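Local coordinates for radical SAM domain protein (Methanothrix thermoacetophila, PDB 6Y1X), which probably acts as the radical SAM carbide synthase NifB, an iron-sulfur enzyme that matures the nitrogenase FeMo cofactor, at residues I104-V109 / H134-I139; R35-F40 / V158-V163; R93-L98 / G129-H134; T86-L91 / L125-E130. All coordinates share one frame; numbering follows the deposited sequence.

Contact 1: I104-V109 / H134-I139. With SF4 (iron/sulfur cluster), chain C.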
loop_
_atom_site.group_PDB
_atom_site.type_symbol
_atom_site.label_atom_id
_atom_site.label_comp_id
_atom_site.label_asym_id
_atom_site.label_seq_id
_atom_site.Cartn_x
_atom_site.Cartn_y
_atom_site.Cartn_z
ATOM N N ILE A 104 13.018 12.466 10.466
ATOM C CA ILE A 104 12.514 11.189 9.972
ATOM C C ILE A 104 11.811 10.459 11.112
ATOM O O ILE A 104 12.436 10.107 12.118
ATOM C CB ILE A 104 13.648 10.338 9.385
ATOM C CG1 ILE A 104 14.385 11.134 8.304
ATOM C CG2 ILE A 104 13.097 9.035 8.823
ATOM C CD1 ILE A 104 13.544 11.464 7.091
ATOM N N LYS A 105 10.506 10.230 10.957
ATOM C CA LYS A 105 9.718 9.523 11.958
ATOM C C LYS A 105 9.312 8.120 11.538
ATOM O O LYS A 105 9.007 7.298 12.408
ATOM C CB LYS A 105 8.443 10.314 12.289
ATOM C CG LYS A 105 8.667 11.657 12.971
ATOM C CD LYS A 105 9.381 11.520 14.304
ATOM C CE LYS A 105 9.588 12.887 14.947
ATOM N NZ LYS A 105 10.553 12.844 16.083
ATOM N N VAL A 106 9.316 7.824 10.239
ATOM C CA VAL A 106 8.760 6.588 9.701
ATOM C C VAL A 106 9.790 5.920 8.804
ATOM O O VAL A 106 10.471 6.584 8.015
ATOM C CB VAL A 106 7.453 6.843 8.917
ATOM C CG1 VAL A 106 6.911 5.542 8.341
ATOM C CG2 VAL A 106 6.417 7.505 9.809
ATOM N N VAL A 107 9.888 4.599 8.917
ATOM C CA VAL A 107 10.650 3.771 7.993
ATOM C C VAL A 107 9.705 2.720 7.431
ATOM O O VAL A 107 8.981 2.059 8.185
ATOM C CB VAL A 107 11.857 3.117 8.688
ATOM C CG1 VAL A 107 12.476 2.060 7.805
ATOM C CG2 VAL A 107 12.886 4.173 9.042
ATOM N N ALA A 108 9.713 2.559 6.112
ATOM C CA ALA A 108 8.713 1.728 5.466
ATOM C C ALA A 108 9.363 0.894 4.378
ATOM O O ALA A 108 10.421 1.237 3.841
ATOM C CB ALA A 108 7.579 2.566 4.863
ATOM N N VAL A 109 8.715 -0.219 4.067
ATOM C CA VAL A 109 9.017 -0.995 2.877
ATOM C C VAL A 109 7.777 -0.947 1.998
ATOM O O VAL A 109 6.679 -1.308 2.442
ATOM C CB VAL A 109 9.415 -2.440 3.215
ATOM C CG1 VAL A 109 9.684 -3.237 1.933
ATOM C CG2 VAL A 109 10.631 -2.458 4.138
ATOM N N HIS A 134 12.306 3.812 18.284
ATOM C CA HIS A 134 11.488 5.016 18.177
ATOM C C HIS A 134 10.812 5.137 16.818
ATOM O O HIS A 134 9.761 5.779 16.709
ATOM C CB HIS A 134 12.343 6.256 18.436
ATOM C CG HIS A 134 11.589 7.546 18.328
ATOM N ND1 HIS A 134 10.611 7.919 19.225
ATOM C CD2 HIS A 134 11.677 8.555 17.429
ATOM C CE1 HIS A 134 10.126 9.098 18.880
ATOM N NE2 HIS A 134 10.756 9.507 17.794
ATOM N N LEU A 135 11.384 4.534 15.783
ATOM C CA LEU A 135 10.832 4.686 14.446
ATOM C C LEU A 135 9.486 3.983 14.312
ATOM O O LEU A 135 9.284 2.873 14.816
ATOM C CB LEU A 135 11.813 4.141 13.410
ATOM C CG LEU A 135 13.034 5.035 13.188
ATOM C CD1 LEU A 135 14.095 4.313 12.377
ATOM C CD2 LEU A 135 12.637 6.343 12.522
ATOM N N ILE A 136 8.573 4.630 13.605
ATOM C CA ILE A 136 7.314 4.004 13.233
ATOM C C ILE A 136 7.582 3.099 12.043
ATOM O O ILE A 136 8.147 3.535 11.034
ATOM C CB ILE A 136 6.248 5.060 12.902
ATOM C CG1 ILE A 136 6.011 5.982 14.101
ATOM C CG2 ILE A 136 4.956 4.399 12.417
ATOM C CD1 ILE A 136 5.225 7.231 13.766
ATOM N N LEU A 137 7.174 1.841 12.149
ATOM C CA LEU A 137 7.405 0.872 11.091
ATOM C C LEU A 137 6.119 0.697 10.299
ATOM O O LEU A 137 5.048 0.469 10.873
ATOM C CB LEU A 137 7.872 -0.469 11.658
ATOM C CG LEU A 137 9.155 -0.443 12.492
ATOM C CD1 LEU A 137 9.493 -1.836 12.999
ATOM C CD2 LEU A 137 10.318 0.142 11.701
ATOM N N CYS A 138 6.237 0.819 8.982
ATOM C CA CYS A 138 5.114 0.917 8.066
ATOM C C CYS A 138 5.376 0.006 6.879
ATOM O O CYS A 138 6.528 -0.220 6.498
ATOM C CB CYS A 138 4.922 2.374 7.599
ATOM S SG CYS A 138 3.401 2.764 6.677
ATOM N N ILE A 139 4.304 -0.549 6.316
ATOM C CA ILE A 139 4.411 -1.334 5.093
ATOM C C ILE A 139 3.219 -1.027 4.204
ATOM O O ILE A 139 2.127 -0.701 4.676
ATOM C CB ILE A 139 4.503 -2.864 5.350
ATOM C CG1 ILE A 139 3.218 -3.410 5.983
ATOM C CG2 ILE A 139 5.706 -3.221 6.183
ATOM C CD1 ILE A 139 2.331 -4.169 5.009
HETATM FE FE1 SF4 C . 2.839 4.221 2.219
HETATM FE FE2 SF4 C . 3.616 6.389 3.670
HETATM FE FE3 SF4 C . 5.462 4.697 2.607
HETATM FE FE4 SF4 C . 3.904 3.879 4.726
HETATM S S1 SF4 C . 5.476 5.559 4.740
HETATM S S2 SF4 C . 4.412 2.662 2.842
HETATM S S3 SF4 C . 1.923 4.927 4.208
HETATM S S4 SF4 C . 4.010 6.039 1.430
HETATM O O HOH W 1 9.365 7.832 14.933
#
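Val-107 N donates to Ile-136 O at 2.9 Å, nearly along the C=O axis, in one of four backbone bonds that zip strand 104-109 to strand 136-141, parallel neighbours of a beta-alpha-beta unit in the radical SAM barrel. Ile-136 N reaches Lys-105 O and Cys-138 N reaches Val-107 O; Val-109 N closes the ladder on Cys-138 O at 3.3 Å. Lys-105 O has a second partner, a water that also donates to His-134 O and so joins the start of strand 104-109 to the loop that leads into 136-141.

Beyond the ladder, the face of Val-106, Ala-108 and Cys-138 turns to the cluster. Val-106 sets CG2 against Ile-136 CB (3.9 Å) and CG1 against Cys-138 CB, with CG1 also 3.9 Å from S1 of the cluster. An alanine here would probably leave a gap between Cys-138 CB and the cluster sulfur, giving the ligand cysteine more room to shift. On the other face Val-107 CG2 packs against Leu-135 CD1 at 3.6 Å, on the side of the sheet that faces helix 119-131. Cys-138, with SG anti to its backbone N (chi1 -170°), binds FE4 through SG at 2.3 Å, while Ala-108 CB lies 3.7 Å from S1.

Contact 2: R35-F40 / V158-V163; sequences REHPCF and VTNITV. With SF4 (iron/sulfur cluster), chain C.
Phe-40 lays one ring face over the amide nitrogen of Asn-160: ND2 stands 3.5 Å above the plane of the Phe-40 ring, over its centre, with all six carbons nearly equidistant. The amide plane is turned 80° from the ring, so the group meets the aromatic face almost upright. Asn-160 CG stands anti to its own carbonyl carbon (chi1 -65°), on the side where the amide meets both rings. His-37 approaches the same nitrogen tip to tip, its CD2 lying 3.5 Å from Asn-160 ND2. The two rings are also packed together, for Phe-40 CD1 sits over the centre of the imidazole while His-37 CE1 lies at the edge of the phenyl ring.

Asn-160 is held at both ends of its amide. Thr-159 OG1 donates to Asn-160 OD1 at 2.8 Å, in the carbonyl plane, and ND2 is hydrogen-bonded to Arg-33 O, which fixes the rotation of the amide. His-37 ND1 accepts from Cys-39 N (3.1 Å), tying the imidazole to the loop that carries the cluster ligand. An alanine in place of His-37 would probably leave Cys-39 N without this acceptor and open a gap beside the cluster and the Phe-40 ring.

The loop and strand 160-164 of the radical SAM barrel thus line one pocket. Cys-39 SG binds FE2 at 2.3 Å, and from the strand Thr-162 OG1, hydrogen-bonded to Lys-215 NZ, comes within 3.4 Å of S3. With Phe-40 CE1 also beside S3, at 3.8 Å, the cluster meets a thiolate ligand, a hydroxyl and aromatic carbon in one buried site, surroundings likely to tune its electrostatics.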
loop_
_atom_site.group_PDB
_atom_site.type_symbol
_atom_site.label_atom_id
_atom_site.label_comp_id
_atom_site.label_asym_id
_atom_site.label_seq_id
_atom_site.Cartn_x
_atom_site.Cartn_y
_atom_site.Cartn_z
ATOM N N ARG A 35 -0.168 10.645 14.691
ATOM C CA ARG A 35 0.148 12.065 14.811
ATOM C C ARG A 35 1.479 12.424 14.158
ATOM O O ARG A 35 1.640 13.544 13.660
ATOM C CB ARG A 35 0.167 12.457 16.289
ATOM C CG ARG A 35 0.418 13.930 16.557
ATOM C CD ARG A 35 0.455 14.221 18.054
ATOM N NE ARG A 35 1.571 13.555 18.724
ATOM C CZ ARG A 35 1.449 12.498 19.522
ATOM N NH1 ARG A 35 2.526 11.965 20.084
ATOM N NH2 ARG A 35 0.256 11.973 19.758
ATOM N N GLU A 36 2.440 11.502 14.147
ATOM C CA GLU A 36 3.757 11.765 13.581
ATOM C C GLU A 36 4.006 11.018 12.276
ATOM O O GLU A 36 5.152 10.964 11.815
ATOM C CB GLU A 36 4.849 11.428 14.598
ATOM C CG GLU A 36 4.820 12.313 15.833
ATOM C CD GLU A 36 5.988 12.063 16.767
ATOM O OE1 GLU A 36 6.716 11.068 16.566
ATOM O OE2 GLU A 36 6.174 12.865 17.705
ATOM N N HIS A 37 2.967 10.454 11.661
ATOM C CA HIS A 37 3.126 9.755 10.395
ATOM C C HIS A 37 2.646 10.675 9.285
ATOM O O HIS A 37 1.452 11.016 9.251
ATOM C CB HIS A 37 2.328 8.455 10.397
ATOM C CG HIS A 37 2.678 7.519 9.281
ATOM N ND1 HIS A 37 2.872 7.941 7.983
ATOM C CD2 HIS A 37 2.866 6.177 9.272
ATOM C CE1 HIS A 37 3.164 6.901 7.222
ATOM N NE2 HIS A 37 3.167 5.818 7.980
ATOM N N PRO A 38 3.522 11.099 8.369
ATOM C CA PRO A 38 3.100 12.070 7.343
ATOM C C PRO A 38 1.973 11.582 6.453
ATOM O O PRO A 38 1.216 12.409 5.928
ATOM C CB PRO A 38 4.384 12.318 6.535
ATOM C CG PRO A 38 5.500 11.681 7.300
ATOM C CD PRO A 38 4.910 10.643 8.190
ATOM N N CYS A 39 1.825 10.271 6.275
ATOM C CA CYS A 39 0.798 9.734 5.394
ATOM C C CYS A 39 -0.524 9.479 6.103
ATOM O O CYS A 39 -1.524 9.200 5.432
ATOM C CB CYS A 39 1.291 8.436 4.742
ATOM S SG CYS A 39 2.951 8.561 4.034
ATOM N N PHE A 40 -0.562 9.589 7.430
ATOM C CA PHE A 40 -1.784 9.368 8.186
ATOM C C PHE A 40 -2.292 10.622 8.884
ATOM O O PHE A 40 -3.367 10.580 9.491
ATOM C CB PHE A 40 -1.580 8.253 9.223
ATOM C CG PHE A 40 -1.411 6.884 8.615
ATOM C CD1 PHE A 40 -0.245 6.544 7.945
ATOM C CD2 PHE A 40 -2.419 5.942 8.710
ATOM C CE1 PHE A 40 -0.087 5.289 7.386
ATOM C CE2 PHE A 40 -2.268 4.683 8.153
ATOM C CZ PHE A 40 -1.100 4.358 7.491
ATOM N N VAL A 158 5.382 -3.736 13.215
ATOM C CA VAL A 158 4.707 -2.867 12.256
ATOM C C VAL A 158 3.386 -2.394 12.850
ATOM O O VAL A 158 2.568 -3.204 13.306
ATOM C CB VAL A 158 4.498 -3.607 10.927
ATOM C CG1 VAL A 158 3.581 -2.819 9.999
ATOM C CG2 VAL A 158 5.835 -3.880 10.266
ATOM N N THR A 159 3.168 -1.073 12.850
ATOM C CA THR A 159 1.957 -0.491 13.420
ATOM C C THR A 159 1.043 0.147 12.386
ATOM O O THR A 159 -0.125 0.409 12.695
ATOM C CB THR A 159 2.304 0.579 14.470
ATOM O OG1 THR A 159 3.213 1.532 13.903
ATOM C CG2 THR A 159 2.930 -0.050 15.706
ATOM N N ASN A 160 1.529 0.382 11.174
ATOM C CA ASN A 160 0.779 1.075 10.139
ATOM C C ASN A 160 0.894 0.254 8.871
ATOM O O ASN A 160 1.995 -0.163 8.499
ATOM C CB ASN A 160 1.310 2.495 9.907
ATOM C CG ASN A 160 1.128 3.397 11.111
ATOM O OD1 ASN A 160 1.737 3.187 12.162
ATOM N ND2 ASN A 160 0.293 4.418 10.960
ATOM N N ILE A 161 -0.231 0.051 8.192
ATOM C CA ILE A 161 -0.290 -0.816 7.021
ATOM C C ILE A 161 -1.116 -0.126 5.949
ATOM O O ILE A 161 -2.211 0.373 6.226
ATOM C CB ILE A 161 -0.892 -2.197 7.350
ATOM C CG1 ILE A 161 0.023 -2.969 8.304
ATOM C CG2 ILE A 161 -1.114 -3.001 6.076
ATOM C CD1 ILE A 161 -0.573 -4.271 8.788
ATOM N N THR A 162 -0.585 -0.072 4.736
ATOM C CA THR A 162 -1.340 0.412 3.594
ATOM C C THR A 162 -1.688 -0.771 2.709
ATOM O O THR A 162 -0.807 -1.547 2.327
ATOM C CB THR A 162 -0.529 1.439 2.801
ATOM O OG1 THR A 162 -0.454 2.662 3.536
ATOM C CG2 THR A 162 -1.194 1.715 1.454
ATOM N N VAL A 163 -2.966 -0.908 2.380
ATOM C CA VAL A 163 -3.425 -1.930 1.453
ATOM C C VAL A 163 -3.987 -1.204 0.245
ATOM O O VAL A 163 -4.797 -0.285 0.398
ATOM C CB VAL A 163 -4.487 -2.847 2.089
ATOM C CG1 VAL A 163 -4.959 -3.892 1.091
ATOM C CG2 VAL A 163 -3.955 -3.487 3.366
HETATM FE FE1 SF4 C . 2.839 4.221 2.219
HETATM FE FE2 SF4 C . 3.616 6.389 3.670
HETATM FE FE3 SF4 C . 5.462 4.697 2.607
HETATM FE FE4 SF4 C . 3.904 3.879 4.726
HETATM S S1 SF4 C . 5.476 5.559 4.740
HETATM S S2 SF4 C . 4.412 2.662 2.842
HETATM S S3 SF4 C . 1.923 4.927 4.208
HETATM S S4 SF4 C . 4.010 6.039 1.430
#

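Contact 3: R93-L98 / G129-H134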
loop_
_atom_site.group_PDB
_atom_site.type_symbol
_atom_site.label_atom_id
_atom_site.label_comp_id
_atom_site.label_asym_id
_atom_site.label_seq_id
_atom_site.Cartn_x
_atom_site.Cartn_y
_atom_site.Cartn_z
ATOM N N ARG A 93 21.618 2.309 5.277
ATOM C CA ARG A 93 21.042 3.559 4.790
ATOM C C ARG A 93 20.250 4.265 5.884
ATOM O O ARG A 93 20.277 5.498 5.977
ATOM C CB ARG A 93 20.169 3.325 3.557
ATOM C CG ARG A 93 19.645 4.643 2.984
ATOM C CD ARG A 93 18.830 4.456 1.727
ATOM N NE ARG A 93 19.672 4.125 0.580
ATOM N N VAL A 94 19.534 3.502 6.714
ATOM C CA VAL A 94 18.838 4.091 7.857
ATOM C C VAL A 94 19.828 4.797 8.772
ATOM O O VAL A 94 19.591 5.929 9.212
ATOM C CB VAL A 94 18.041 3.015 8.617
ATOM C CG1 VAL A 94 17.383 3.620 9.835
ATOM C CG2 VAL A 94 16.987 2.417 7.720
ATOM N N ASP A 95 20.938 4.127 9.092
ATOM C CA ASP A 95 21.977 4.737 9.919
ATOM C C ASP A 95 22.369 6.110 9.386
ATOM O O ASP A 95 22.395 7.096 10.131
ATOM C CB ASP A 95 23.206 3.827 9.986
ATOM C CG ASP A 95 22.949 2.550 10.764
ATOM O OD1 ASP A 95 22.101 2.564 11.681
ATOM O OD2 ASP A 95 23.621 1.536 10.477
ATOM N N GLU A 96 22.657 6.196 8.085
ATOM C CA GLU A 96 23.173 7.446 7.536
ATOM C C GLU A 96 22.089 8.512 7.450
ATOM O O GLU A 96 22.356 9.692 7.709
ATOM C CB GLU A 96 23.785 7.197 6.158
ATOM C CG GLU A 96 24.994 6.276 6.171
ATOM N N VAL A 97 20.864 8.128 7.080
ATOM C CA VAL A 97 19.779 9.105 7.019
ATOM C C VAL A 97 19.484 9.663 8.406
ATOM O O VAL A 97 19.369 10.880 8.597
ATOM C CB VAL A 97 18.525 8.482 6.381
ATOM C CG1 VAL A 97 17.332 9.412 6.540
ATOM C CG2 VAL A 97 18.778 8.188 4.913
ATOM N N LEU A 98 19.373 8.780 9.404
ATOM C CA LEU A 98 19.157 9.233 10.773
ATOM C C LEU A 98 20.313 10.069 11.309
ATOM O O LEU A 98 20.152 10.708 12.353
ATOM C CB LEU A 98 18.907 8.040 11.699
ATOM C CG LEU A 98 17.635 7.241 11.410
ATOM C CD1 LEU A 98 17.452 6.133 12.436
ATOM C CD2 LEU A 98 16.426 8.164 11.389
ATOM N N GLY A 129 13.686 -2.188 13.533
ATOM C CA GLY A 129 12.927 -2.035 14.765
ATOM C C GLY A 129 13.748 -2.323 16.004
ATOM O O GLY A 129 13.581 -1.676 17.041
ATOM N N GLU A 130 14.647 -3.302 15.917
ATOM C CA GLU A 130 15.440 -3.675 17.078
ATOM C C GLU A 130 16.506 -2.633 17.391
ATOM O O GLU A 130 16.822 -2.408 18.562
ATOM C CB GLU A 130 16.074 -5.045 16.849
ATOM C CG GLU A 130 15.096 -6.197 16.991
ATOM C CD GLU A 130 15.677 -7.518 16.531
ATOM O OE1 GLU A 130 16.904 -7.585 16.305
ATOM O OE2 GLU A 130 14.906 -8.492 16.398
ATOM N N LYS A 131 17.060 -1.982 16.370
ATOM C CA LYS A 131 18.084 -0.972 16.601
ATOM C C LYS A 131 17.502 0.409 16.884
ATOM O O LYS A 131 18.084 1.169 17.666
ATOM C CB LYS A 131 19.023 -0.911 15.392
ATOM C CG LYS A 131 20.199 0.033 15.541
ATOM C CD LYS A 131 21.161 -0.124 14.376
ATOM C CE LYS A 131 22.324 0.847 14.474
ATOM N NZ LYS A 131 23.240 0.712 13.310
ATOM N N TYR A 132 16.357 0.741 16.283
ATOM C CA TYR A 132 15.741 2.065 16.393
ATOM C C TYR A 132 14.279 1.893 16.786
ATOM O O TYR A 132 13.378 2.058 15.951
ATOM C CB TYR A 132 15.858 2.842 15.082
ATOM C CG TYR A 132 17.275 3.102 14.621
ATOM C CD1 TYR A 132 18.113 3.950 15.333
ATOM C CD2 TYR A 132 17.777 2.492 13.479
ATOM C CE1 TYR A 132 19.408 4.187 14.916
ATOM C CE2 TYR A 132 19.073 2.727 13.054
ATOM C CZ TYR A 132 19.883 3.573 13.776
ATOM O OH TYR A 132 21.175 3.812 13.359
ATOM N N PRO A 133 14.005 1.583 18.055
ATOM C CA PRO A 133 12.608 1.376 18.481
ATOM C C PRO A 133 11.728 2.613 18.387
ATOM O O PRO A 133 10.499 2.479 18.420
ATOM C CB PRO A 133 12.744 0.905 19.938
ATOM C CG PRO A 133 14.172 0.519 20.109
ATOM C CD PRO A 133 14.965 1.323 19.137
ATOM N N HIS A 134 12.306 3.812 18.284
ATOM C CA HIS A 134 11.488 5.016 18.177
ATOM C C HIS A 134 10.812 5.137 16.818
ATOM O O HIS A 134 9.761 5.779 16.709
ATOM C CB HIS A 134 12.343 6.256 18.436
ATOM C CG HIS A 134 11.589 7.546 18.328
ATOM N ND1 HIS A 134 10.611 7.919 19.225
ATOM C CD2 HIS A 134 11.677 8.555 17.429
ATOM C CE1 HIS A 134 10.126 9.098 18.880
ATOM N NE2 HIS A 134 10.756 9.507 17.794
#
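Segment 93-98 is helical throughout and belongs to helix 87-100, whereas 129-134 holds the last turn of helix 119-131 and the loop that follows, with Tyr-132 the first residue to leave helical geometry. The backbones stay well apart, Val-94 CA and Tyr-132 CA being 9.3 Å from each other, and side chains bridge the distance. Tyr-132 is the hub of the contact. Leu-98 reaches toward it tip to tip and puts CD1 over the centre of the ring, 3.5 Å from the centroid of Tyr-132 and 3° off the normal, a CH-pi contact. Lys-131 CG lies over the opposite face, offset toward the rim, so the ring is sandwiched between two aliphatic groups. Val-94 slides past in the opposite direction, its CG1 3.7 Å from Tyr-132 CE2.

Both helices pack on the outside of the parallel sheet of the radical SAM barrel, and here the C-terminal end of one meets its neighbour near the surface. Leu-98 also touches Ile-104 of strand 104-109, and Val-94 rests on Met-51 of strand 49-52.

Outward from this apolar patch, Lys-131 forms a salt bridge with Asp-95. The lysine chain is extended, with CG anti to the backbone N (chi1 -176°), and crosses the aspartate at about a right angle. Its NZ makes a weak bond of 3.0 Å to Asp-95 OD2; OD1 of the same carboxylate is nearer, but its position is doubtful.

Contact 4: T86-L91 / L125-E130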
loop_
_atom_site.group_PDB
_atom_site.type_symbol
_atom_site.label_atom_id
_atom_site.label_comp_id
_atom_site.label_asym_id
_atom_site.label_seq_id
_atom_site.Cartn_x
_atom_site.Cartn_y
_atom_site.Cartn_z
ATOM N N THR A 86 19.969 -5.105 0.039
ATOM C CA THR A 86 19.841 -6.209 0.968
ATOM C C THR A 86 19.424 -5.656 2.327
ATOM O O THR A 86 19.560 -4.455 2.579
ATOM C CB THR A 86 21.162 -6.962 1.100
ATOM O OG1 THR A 86 22.132 -6.103 1.703
ATOM C CG2 THR A 86 21.664 -7.416 -0.268
ATOM N N PRO A 87 18.901 -6.507 3.219
ATOM C CA PRO A 87 18.572 -6.031 4.575
ATOM C C PRO A 87 19.713 -5.301 5.263
ATOM O O PRO A 87 19.485 -4.272 5.911
ATOM C CB PRO A 87 18.198 -7.329 5.300
ATOM C CG PRO A 87 17.582 -8.162 4.218
ATOM C CD PRO A 87 18.419 -7.884 2.992
ATOM N N GLN A 88 20.940 -5.805 5.135
ATOM C CA GLN A 88 22.077 -5.156 5.778
ATOM C C GLN A 88 22.334 -3.778 5.180
ATOM O O GLN A 88 22.569 -2.811 5.914
ATOM C CB GLN A 88 23.317 -6.040 5.656
ATOM C CG GLN A 88 24.236 -5.984 6.861
ATOM C CD GLN A 88 23.547 -6.444 8.133
ATOM O OE1 GLN A 88 23.028 -7.559 8.205
ATOM N NE2 GLN A 88 23.531 -5.580 9.143
ATOM N N GLU A 89 22.292 -3.667 3.850
ATOM C CA GLU A 89 22.481 -2.370 3.211
ATOM C C GLU A 89 21.374 -1.398 3.596
ATOM O O GLU A 89 21.632 -0.212 3.830
ATOM C CB GLU A 89 22.541 -2.541 1.692
ATOM C CG GLU A 89 23.777 -3.276 1.209
ATOM C CD GLU A 89 23.642 -3.779 -0.214
ATOM O OE1 GLU A 89 22.539 -3.666 -0.788
ATOM O OE2 GLU A 89 24.643 -4.295 -0.754
ATOM N N ALA A 90 20.133 -1.885 3.674
ATOM C CA ALA A 90 19.019 -1.018 4.046
ATOM C C ALA A 90 19.205 -0.464 5.452
ATOM O O ALA A 90 18.947 0.720 5.700
ATOM C CB ALA A 90 17.700 -1.780 3.935
ATOM N N LEU A 91 19.644 -1.307 6.389
ATOM C CA LEU A 91 19.930 -0.827 7.737
ATOM C C LEU A 91 21.024 0.234 7.717
ATOM O O LEU A 91 20.960 1.221 8.461
ATOM C CB LEU A 91 20.324 -1.994 8.644
ATOM C CG LEU A 91 20.610 -1.623 10.100
ATOM C CD1 LEU A 91 19.373 -1.026 10.755
ATOM C CD2 LEU A 91 21.094 -2.838 10.873
ATOM N N LEU A 125 12.834 -5.015 8.479
ATOM C CA LEU A 125 12.092 -4.315 9.518
ATOM C C LEU A 125 12.390 -4.882 10.896
ATOM O O LEU A 125 12.263 -4.170 11.897
ATOM C CB LEU A 125 10.598 -4.378 9.226
ATOM C CG LEU A 125 10.178 -3.562 8.007
ATOM C CD1 LEU A 125 8.725 -3.814 7.725
ATOM C CD2 LEU A 125 10.445 -2.076 8.220
ATOM N N ARG A 126 12.780 -6.155 10.968
ATOM C CA ARG A 126 13.263 -6.706 12.227
ATOM C C ARG A 126 14.576 -6.048 12.641
ATOM O O ARG A 126 14.777 -5.735 13.820
ATOM C CB ARG A 126 13.430 -8.220 12.097
ATOM C CG ARG A 126 13.848 -8.911 13.377
ATOM C CD ARG A 126 14.376 -10.309 13.104
ATOM N NE ARG A 126 15.637 -10.286 12.363
ATOM C CZ ARG A 126 16.833 -10.135 12.925
ATOM N NH1 ARG A 126 16.938 -9.986 14.240
ATOM N NH2 ARG A 126 17.927 -10.131 12.174
ATOM N N LEU A 127 15.478 -5.822 11.681
ATOM C CA LEU A 127 16.737 -5.151 11.990
ATOM C C LEU A 127 16.514 -3.697 12.389
ATOM O O LEU A 127 17.095 -3.221 13.370
ATOM C CB LEU A 127 17.684 -5.222 10.791
ATOM C CG LEU A 127 18.344 -6.554 10.433
ATOM C CD1 LEU A 127 19.111 -6.417 9.125
ATOM C CD2 LEU A 127 19.271 -7.016 11.548
ATOM N N VAL A 128 15.668 -2.980 11.647
ATOM C CA VAL A 128 15.432 -1.569 11.941
ATOM C C VAL A 128 14.743 -1.407 13.292
ATOM O O VAL A 128 15.145 -0.575 14.114
ATOM C CB VAL A 128 14.616 -0.920 10.810
ATOM C CG1 VAL A 128 14.152 0.472 11.218
ATOM C CG2 VAL A 128 15.440 -0.870 9.533
ATOM N N GLY A 129 13.686 -2.188 13.533
ATOM C CA GLY A 129 12.927 -2.035 14.765
ATOM C C GLY A 129 13.748 -2.323 16.004
ATOM O O GLY A 129 13.581 -1.676 17.041
ATOM N N GLU A 130 14.647 -3.302 15.917
ATOM C CA GLU A 130 15.440 -3.675 17.078
ATOM C C GLU A 130 16.506 -2.633 17.391
ATOM O O GLU A 130 16.822 -2.408 18.562
ATOM C CB GLU A 130 16.074 -5.045 16.849
ATOM C CG GLU A 130 15.096 -6.197 16.991
ATOM C CD GLU A 130 15.677 -7.518 16.531
ATOM O OE1 GLU A 130 16.904 -7.585 16.305
ATOM O OE2 GLU A 130 14.906 -8.492 16.398
#
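Leu-127 extends from helix 119-131 toward helix 87-100. Its CB meets Leu-91 CD2 at 4.2 Å, where the two leucines cross at about a right angle. CG stands anti to its own carbonyl carbon (chi1 -72°). At the tip, CD1 of Leu-127 is 4.0 Å from Pro-87 CB and 3.9 Å from Pro-87 O, a carbonyl already engaged by Leu-91 N within its own helix.

Leu-91 answers from the opposite helix. Its CG is anti to the backbone N (chi1 -178°), and beyond it the two methyls divide their partners: CD2 takes the Leu-127 CB contact just described, while CD1 approaches Val-128 CG2 at 4.1 Å and also nears Leu-127 O. The closest of these approaches are all near 4 Å, an apolar seam without polar bonds between the segments. At the N-terminal end of helix 87-100, Thr-86 and Glu-89 form a capping box: Glu-89 N donates to Thr-86 OG1 at 3.3 Å, and Thr-86 N to Glu-89 OE1, met from above the carboxylate plane.

The helix segments run roughly parallel, 33° apart and 9.5 Å between axes, as adjacent helices on the outside of the radical SAM barrel. Pro-87 and Ala-90 extend the seam to Thr-124, while Val-128 faces inward onto Val-107 of strand 104-109 and Leu-137 of strand 136-141.

From the N terminus, the 35-40 loop opens the longest span, which contact 2 closes when the chain reaches strand 160-164; the other three contacts are nested inside it. Helix 87-100 comes next and supplies the first segments of contacts 4 and 3, followed by strand 104-109 of contact 1. Helix 119-131 closes contact 4, its end with the following loop closes contact 3, and strand 136-141 closes contact 1, so contact 1 crosses both helix pairings. Contacts 3 and 4 share Gly-129 and Glu-130, and contacts 1 and 3 share His-134. Strands 136-141 and 160-164 are sheet neighbours, joining contacts 1 and 2 around one cluster, while contacts 3 and 4 tie the outer helices together.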